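Local coordinates for protein isomaltodextranase (Arthrobacter globiformis, PDB 5AWO) that hydrolyses alpha-1,6-glucosidic linkages in dextran-like polysaccharides, releasing successive isomaltose units from the non-reducing chain ends, at residues K330-L335 / W357-K362; V436-E441 / A461-T466. All blocks are in the same frame, centred on the assembly; numbering follows the deposited sequence.

Contact 1. Residues K330-L335 / W357-K362; sequences KTMMNL and WVYTNK
This is a buried, mainly apolar side-chain contact between a helix and a loop in the catalytic domain. Residues 330-335 lie in helix 326-339, which leads into strand 343-345. Residues 357-362 belong to the loop after that strand and run into helix 362-370. No hydrogen bond joins the two segments, and together they bury 285 Å². Val358 sits in the middle. Its CG1 is anti to the backbone N and is met by two methionines. Met332 runs out with CG anti to the backbone N and bends at its last torsion, chi3 71°. This turn brings Met332 CE to 3.7 Å from Val358 CG1. Met332 CE also lies 3.9 Å from Tyr359 CE1, so it touches both residues. Strand 343-345 is the eighth parallel strand of the TIM barrel of glycoside hydrolase family 27, so the contact packs the helix before that strand against the loop after it. Met333 CB lies 4.0 Å from Val358 CG1. The chain of Met333 bends earlier, at chi2 66°. Met333 CG comes to 3.4 Å from Val358 O, a backbone carbonyl. Met333 SD lies 4.1 Å from Tyr359 CD1. This is a Met-aromatic contact at the ring edge, with SD 79° off the ring normal. Val358 CG1 sits over the rim of one face of the Tyr359 ring, and the Tyr359 hydroxyl is hydrogen-bonded to Asp347. Val358 CG2 sits 3.5 Å above one face of the Trp357 ring, toward its rim. The edge of this indole meets the aliphatic part of Lys330: Trp357 CZ3 is 3.6 Å from Lys330 CG, which lies near the ring plane. The two side chains cross at about a right angle, and Lys330 NZ forms a salt bridge with Glu327.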
loop_
_atom_site.group_PDB
_atom_site.type_symbol
_atom_site.label_atom_id
_atom_site.label_comp_id
_atom_site.label_asym_id
_atom_site.label_seq_id
_atom_site.Cartn_x
_atom_site.Cartn_y
_atom_site.Cartn_z
ATOM N N LYS A 330 -5.600 -20.356 -3.079
ATOM C CA LYS A 330 -4.518 -20.125 -2.135
ATOM C C LYS A 330 -3.475 -19.168 -2.722
ATOM O O LYS A 330 -2.956 -18.285 -2.022
ATOM C CB LYS A 330 -3.849 -21.435 -1.710
ATOM C CG LYS A 330 -4.705 -22.270 -0.756
ATOM C CD LYS A 330 -4.074 -23.593 -0.342
ATOM C CE LYS A 330 -3.913 -24.567 -1.474
ATOM N NZ LYS A 330 -3.408 -25.855 -0.914
ATOM N N THR A 331 -3.175 -19.309 -4.001
ATOM C CA THR A 331 -2.239 -18.388 -4.657
ATOM C C THR A 331 -2.696 -16.933 -4.669
ATOM O O THR A 331 -1.904 -16.045 -4.406
ATOM C CB THR A 331 -1.907 -18.904 -6.064
ATOM O OG1 THR A 331 -1.166 -20.137 -5.916
ATOM C CG2 THR A 331 -1.107 -17.883 -6.862
ATOM N N MET A 332 -3.960 -16.721 -4.968
ATOM C CA MET A 332 -4.580 -15.397 -4.871
ATOM C C MET A 332 -4.297 -14.775 -3.498
ATOM O O MET A 332 -3.792 -13.650 -3.390
ATOM C CB MET A 332 -6.097 -15.549 -5.125
ATOM C CG MET A 332 -6.915 -14.294 -4.909
ATOM S SD MET A 332 -8.663 -14.660 -4.737
ATOM C CE MET A 332 -8.659 -15.419 -3.146
ATOM N N MET A 333 -4.662 -15.514 -2.446
ATOM C CA MET A 333 -4.526 -14.984 -1.094
ATOM C C MET A 333 -3.052 -14.778 -0.753
ATOM O O MET A 333 -2.652 -13.735 -0.228
ATOM C CB MET A 333 -5.164 -15.947 -0.110
ATOM C CG MET A 333 -5.119 -15.509 1.342
ATOM S SD MET A 333 -6.132 -14.028 1.599
ATOM C CE MET A 333 -5.966 -13.799 3.375
ATOM N N ASN A 334 -2.205 -15.737 -1.116
ATOM C CA ASN A 334 -0.789 -15.651 -0.786
ATOM C C ASN A 334 -0.106 -14.445 -1.446
ATOM O O ASN A 334 0.786 -13.805 -0.849
ATOM C CB ASN A 334 -0.060 -16.933 -1.204
ATOM C CG ASN A 334 -0.359 -18.126 -0.319
ATOM O OD1 ASN A 334 -0.845 -17.983 0.810
ATOM N ND2 ASN A 334 -0.080 -19.328 -0.839
ATOM N N LEU A 335 -0.507 -14.100 -2.662
ATOM C CA LEU A 335 0.069 -12.936 -3.322
ATOM C C LEU A 335 -0.304 -11.649 -2.602
ATOM O O LEU A 335 0.545 -10.777 -2.389
ATOM C CB LEU A 335 -0.393 -12.862 -4.792
ATOM C CG LEU A 335 0.146 -11.666 -5.590
ATOM C CD1 LEU A 335 1.665 -11.638 -5.692
ATOM C CD2 LEU A 335 -0.474 -11.643 -7.011
ATOM N N TRP A 357 -12.606 -20.717 3.961
ATOM C CA TRP A 357 -11.285 -21.105 4.428
ATOM C C TRP A 357 -10.100 -20.321 3.802
ATOM O O TRP A 357 -9.063 -20.135 4.423
ATOM C CB TRP A 357 -11.083 -22.623 4.214
ATOM C CG TRP A 357 -11.121 -22.986 2.748
ATOM C CD1 TRP A 357 -12.220 -23.351 2.010
ATOM C CD2 TRP A 357 -10.023 -22.974 1.844
ATOM N NE1 TRP A 357 -11.869 -23.546 0.712
ATOM C CE2 TRP A 357 -10.527 -23.313 0.572
ATOM C CE3 TRP A 357 -8.661 -22.681 1.976
ATOM C CZ2 TRP A 357 -9.708 -23.410 -0.545
ATOM C CZ3 TRP A 357 -7.853 -22.753 0.858
ATOM C CH2 TRP A 357 -8.391 -23.122 -0.399
ATOM N N VAL A 358 -10.265 -19.868 2.554
ATOM C CA VAL A 358 -9.210 -19.141 1.816
ATOM C C VAL A 358 -8.736 -17.927 2.627
ATOM O O VAL A 358 -7.547 -17.565 2.672
ATOM C CB VAL A 358 -9.761 -18.631 0.426
ATOM C CG1 VAL A 358 -8.762 -17.721 -0.313
ATOM C CG2 VAL A 358 -10.148 -19.824 -0.465
ATOM N N TYR A 359 -9.709 -17.315 3.280
ATOM C CA TYR A 359 -9.545 -16.009 3.903
ATOM C C TYR A 359 -9.234 -16.101 5.398
ATOM O O TYR A 359 -8.859 -15.097 6.016
ATOM C CB TYR A 359 -10.823 -15.228 3.701
ATOM C CG TYR A 359 -11.157 -14.983 2.255
ATOM C CD1 TYR A 359 -10.214 -14.405 1.389
ATOM C CD2 TYR A 359 -12.389 -15.321 1.723
ATOM C CE1 TYR A 359 -10.508 -14.143 0.065
ATOM C CE2 TYR A 359 -12.694 -15.061 0.397
ATOM C CZ TYR A 359 -11.749 -14.485 -0.433
ATOM O OH TYR A 359 -12.056 -14.208 -1.752
ATOM N N THR A 360 -9.386 -17.286 5.982
ATOM C CA THR A 360 -9.410 -17.435 7.442
ATOM C C THR A 360 -8.319 -18.363 7.990
ATOM O O THR A 360 -8.459 -18.907 9.095
ATOM C CB THR A 360 -10.801 -17.881 7.912
ATOM O OG1 THR A 360 -11.113 -19.160 7.338
ATOM C CG2 THR A 360 -11.848 -16.842 7.527
ATOM N N ASN A 361 -7.222 -18.544 7.263
ATOM C CA ASN A 361 -6.062 -19.250 7.806
ATOM C C ASN A 361 -5.342 -18.300 8.769
ATOM O O ASN A 361 -4.774 -17.291 8.367
ATOM C CB ASN A 361 -5.146 -19.698 6.665
ATOM C CG ASN A 361 -3.874 -20.377 7.128
ATOM O OD1 ASN A 361 -3.323 -20.085 8.181
ATOM N ND2 ASN A 361 -3.363 -21.251 6.303
ATOM N N LYS A 362 -5.419 -18.616 10.056
ATOM C CA LYS A 362 -4.906 -17.723 11.090
ATOM C C LYS A 362 -3.420 -17.447 10.933
ATOM O O LYS A 362 -2.973 -16.330 11.226
ATOM C CB LYS A 362 -5.235 -18.272 12.492
ATOM C CG LYS A 362 -6.725 -18.191 12.836
ATOM C CD LYS A 362 -7.109 -19.181 13.946
ATOM C CE LYS A 362 -8.624 -19.369 14.093
ATOM N NZ LYS A 362 -9.280 -20.419 13.242
#

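Contact 2. Residues V436-E441 / A461-T466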
loop_
_atom_site.group_PDB
_atom_site.type_symbol
_atom_site.label_atom_id
_atom_site.label_comp_id
_atom_site.label_asym_id
_atom_site.label_seq_id
_atom_site.Cartn_x
_atom_site.Cartn_y
_atom_site.Cartn_z
ATOM N N VAL A 436 11.728 -22.776 9.793
ATOM C CA VAL A 436 10.802 -22.597 8.648
ATOM C C VAL A 436 9.496 -23.307 8.959
ATOM O O VAL A 436 9.507 -24.491 9.335
ATOM C CB VAL A 436 11.421 -23.129 7.345
ATOM C CG1 VAL A 436 10.461 -22.936 6.167
ATOM C CG2 VAL A 436 12.730 -22.425 7.049
ATOM N N ARG A 437 8.387 -22.588 8.837
ATOM C CA ARG A 437 7.071 -23.171 9.018
ATOM C C ARG A 437 6.249 -22.930 7.743
ATOM O O ARG A 437 6.117 -21.789 7.291
ATOM C CB ARG A 437 6.378 -22.529 10.212
ATOM C CG ARG A 437 5.081 -23.162 10.579
ATOM C CD ARG A 437 4.542 -22.687 11.930
ATOM N NE ARG A 437 3.197 -23.180 12.098
ATOM C CZ ARG A 437 2.893 -24.383 12.586
ATOM N NH1 ARG A 437 3.858 -25.173 13.061
ATOM N NH2 ARG A 437 1.628 -24.767 12.662
ATOM N N ASP A 438 5.703 -24.016 7.186
ATOM C CA ASP A 438 4.775 -23.975 6.034
ATOM C C ASP A 438 3.377 -23.655 6.565
ATOM O O ASP A 438 2.822 -24.375 7.385
ATOM C CB ASP A 438 4.820 -25.328 5.318
ATOM C CG ASP A 438 3.934 -25.388 4.094
ATOM O OD1 ASP A 438 2.854 -24.805 4.138
ATOM O OD2 ASP A 438 4.331 -26.050 3.115
ATOM N N LEU A 439 2.828 -22.502 6.148
ATOM C CA LEU A 439 1.638 -21.973 6.779
ATOM C C LEU A 439 0.320 -22.531 6.242
ATOM O O LEU A 439 -0.709 -22.325 6.851
ATOM C CB LEU A 439 1.587 -20.441 6.698
ATOM C CG LEU A 439 2.824 -19.741 7.231
ATOM C CD1 LEU A 439 2.653 -18.249 7.184
ATOM C CD2 LEU A 439 3.173 -20.180 8.645
ATOM N N TRP A 440 0.378 -23.288 5.148
ATOM C CA TRP A 440 -0.830 -24.007 4.680
ATOM C C TRP A 440 -0.815 -25.461 5.122
ATOM O O TRP A 440 -1.874 -26.029 5.394
ATOM C CB TRP A 440 -1.007 -23.883 3.151
ATOM C CG TRP A 440 -1.525 -22.546 2.763
ATOM C CD1 TRP A 440 -0.793 -21.514 2.259
ATOM C CD2 TRP A 440 -2.869 -22.066 2.895
ATOM N NE1 TRP A 440 -1.604 -20.426 2.054
ATOM C CE2 TRP A 440 -2.881 -20.732 2.446
ATOM C CE3 TRP A 440 -4.061 -22.632 3.361
ATOM C CZ2 TRP A 440 -4.048 -19.970 2.439
ATOM C CZ3 TRP A 440 -5.206 -21.870 3.361
ATOM C CH2 TRP A 440 -5.195 -20.557 2.909
ATOM N N GLU A 441 0.373 -26.072 5.212
ATOM C CA GLU A 441 0.492 -27.397 5.853
ATOM C C GLU A 441 0.380 -27.273 7.370
ATOM O O GLU A 441 0.082 -28.256 8.053
ATOM C CB GLU A 441 1.799 -28.082 5.479
ATOM C CG GLU A 441 1.921 -28.426 4.000
ATOM C CD GLU A 441 3.174 -29.228 3.669
ATOM O OE1 GLU A 441 4.027 -29.423 4.544
ATOM O OE2 GLU A 441 3.355 -29.672 2.502
ATOM N N ALA A 461 3.435 -21.459 -2.183
ATOM C CA ALA A 461 3.705 -21.823 -0.811
ATOM C C ALA A 461 4.106 -20.567 -0.055
ATOM O O ALA A 461 4.710 -19.665 -0.639
ATOM C CB ALA A 461 4.809 -22.840 -0.731
ATOM N N ILE A 462 3.740 -20.500 1.221
ATOM C CA ILE A 462 4.105 -19.361 2.047
ATOM C C ILE A 462 4.569 -19.864 3.406
ATOM O O ILE A 462 4.003 -20.811 3.993
ATOM C CB ILE A 462 2.951 -18.320 2.131
ATOM C CG1 ILE A 462 3.411 -16.969 2.637
ATOM C CG2 ILE A 462 1.769 -18.840 2.909
ATOM C CD1 ILE A 462 2.406 -15.850 2.449
ATOM N N PHE A 463 5.633 -19.216 3.888
ATOM C CA PHE A 463 6.381 -19.686 5.059
ATOM C C PHE A 463 6.586 -18.539 6.036
ATOM O O PHE A 463 6.793 -17.381 5.635
ATOM C CB PHE A 463 7.762 -20.211 4.650
ATOM C CG PHE A 463 7.744 -21.304 3.630
ATOM C CD1 PHE A 463 7.669 -22.650 4.014
ATOM C CD2 PHE A 463 7.792 -20.997 2.275
ATOM C CE1 PHE A 463 7.642 -23.651 3.075
ATOM C CE2 PHE A 463 7.761 -21.998 1.338
ATOM C CZ PHE A 463 7.707 -23.321 1.739
ATOM N N ARG A 464 6.547 -18.868 7.332
ATOM C CA ARG A 464 7.137 -17.986 8.355
ATOM C C ARG A 464 8.536 -18.509 8.595
ATOM O O ARG A 464 8.700 -19.692 8.917
ATOM C CB ARG A 464 6.321 -18.018 9.644
ATOM C CG ARG A 464 6.942 -17.238 10.816
ATOM C CD ARG A 464 6.827 -15.733 10.700
ATOM N NE ARG A 464 5.465 -15.292 10.911
ATOM C CZ ARG A 464 5.079 -14.171 11.525
ATOM N NH1 ARG A 464 5.947 -13.303 11.990
ATOM N NH2 ARG A 464 3.804 -13.902 11.629
ATOM N N VAL A 465 9.538 -17.637 8.447
ATOM C CA VAL A 465 10.925 -17.962 8.702
ATOM C C VAL A 465 11.419 -17.145 9.900
ATOM O O VAL A 465 11.277 -15.923 9.955
ATOM C CB VAL A 465 11.795 -17.684 7.469
ATOM C CG1 VAL A 465 13.255 -18.035 7.754
ATOM C CG2 VAL A 465 11.262 -18.452 6.253
ATOM N N THR A 466 11.925 -17.869 10.902
ATOM C CA THR A 466 12.289 -17.258 12.173
ATOM C C THR A 466 13.770 -17.531 12.479
ATOM O O THR A 466 14.129 -18.621 12.956
ATOM C CB THR A 466 11.404 -17.793 13.317
ATOM O OG1 THR A 466 10.008 -17.691 12.966
ATOM C CG2 THR A 466 11.621 -17.009 14.609
HETATM O O HOH W 1 2.308 -22.864 2.123
#
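Strands 434-438 and 460-466 pair antiparallel in the C-terminal beta sandwich domain of the alpha-galactosidase type. Arg437 and Arg464 form the hydrogen-bonded pair, with Arg437 N to Arg464 O at 2.9 Å. Val436, Asp438, Phe463 and Val465 share one face of the sheet. There the Phe463 ring crosses Val436 and Asp438 obliquely. Val436 CG1 is 3.5 Å from Phe463 CD1, while Asp438 CB lies near CE1 further along the ring. The carboxylate is turned 67° from the ring plane. Its OD1 accepts from Trp440 N, nearly along the C-O axis, in an Asx turn. Glu441 N reaches OD1 from above the carboxylate plane and completes the wider Asx motif. An alanine at Asp438 would remove this acceptor and its water bridge to Ile462 N, and would probably loosen the turn that places the indole of Trp440. The two arginines point to the other face and diverge to separate salt bridges, Arg437 with Glu363 and Arg464 with Asp370. Leu439 CD2 lies 3.9 Å from Arg464 CB. Trp440 crosses Ile462 obliquely, Trp440 CD1 lying 3.8 Å from Ile462 CG2. A water at the indole edge donates to Asp438 OD1 and accepts from Ile462 N, 2.9 Å from each.

Overall arrangement
Along the chain, helix 326-339 comes first, then strand 343-345 and the loop at 357-362. Contact 1 closes this loop of 21 intervening residues within the barrel domain. Helix 362-370 then leads toward the beta sandwich domain. There contact 2 closes a second loop, whose 19 intervening residues include strands 443-448 and 450-455. The two loops follow in series and neither nest nor cross. The centres of contact 1 and contact 2 are about 13 Å apart, and the two contacts touch directly. Asn334 OD1 is 2.8 Å from Trp440 NE1, and Asn361 ND2 is 2.9 Å from Leu439 O, both probable hydrogen bonds. Each segment of contact 1 therefore meets the turn at 439-440, tying barrel to sandwich.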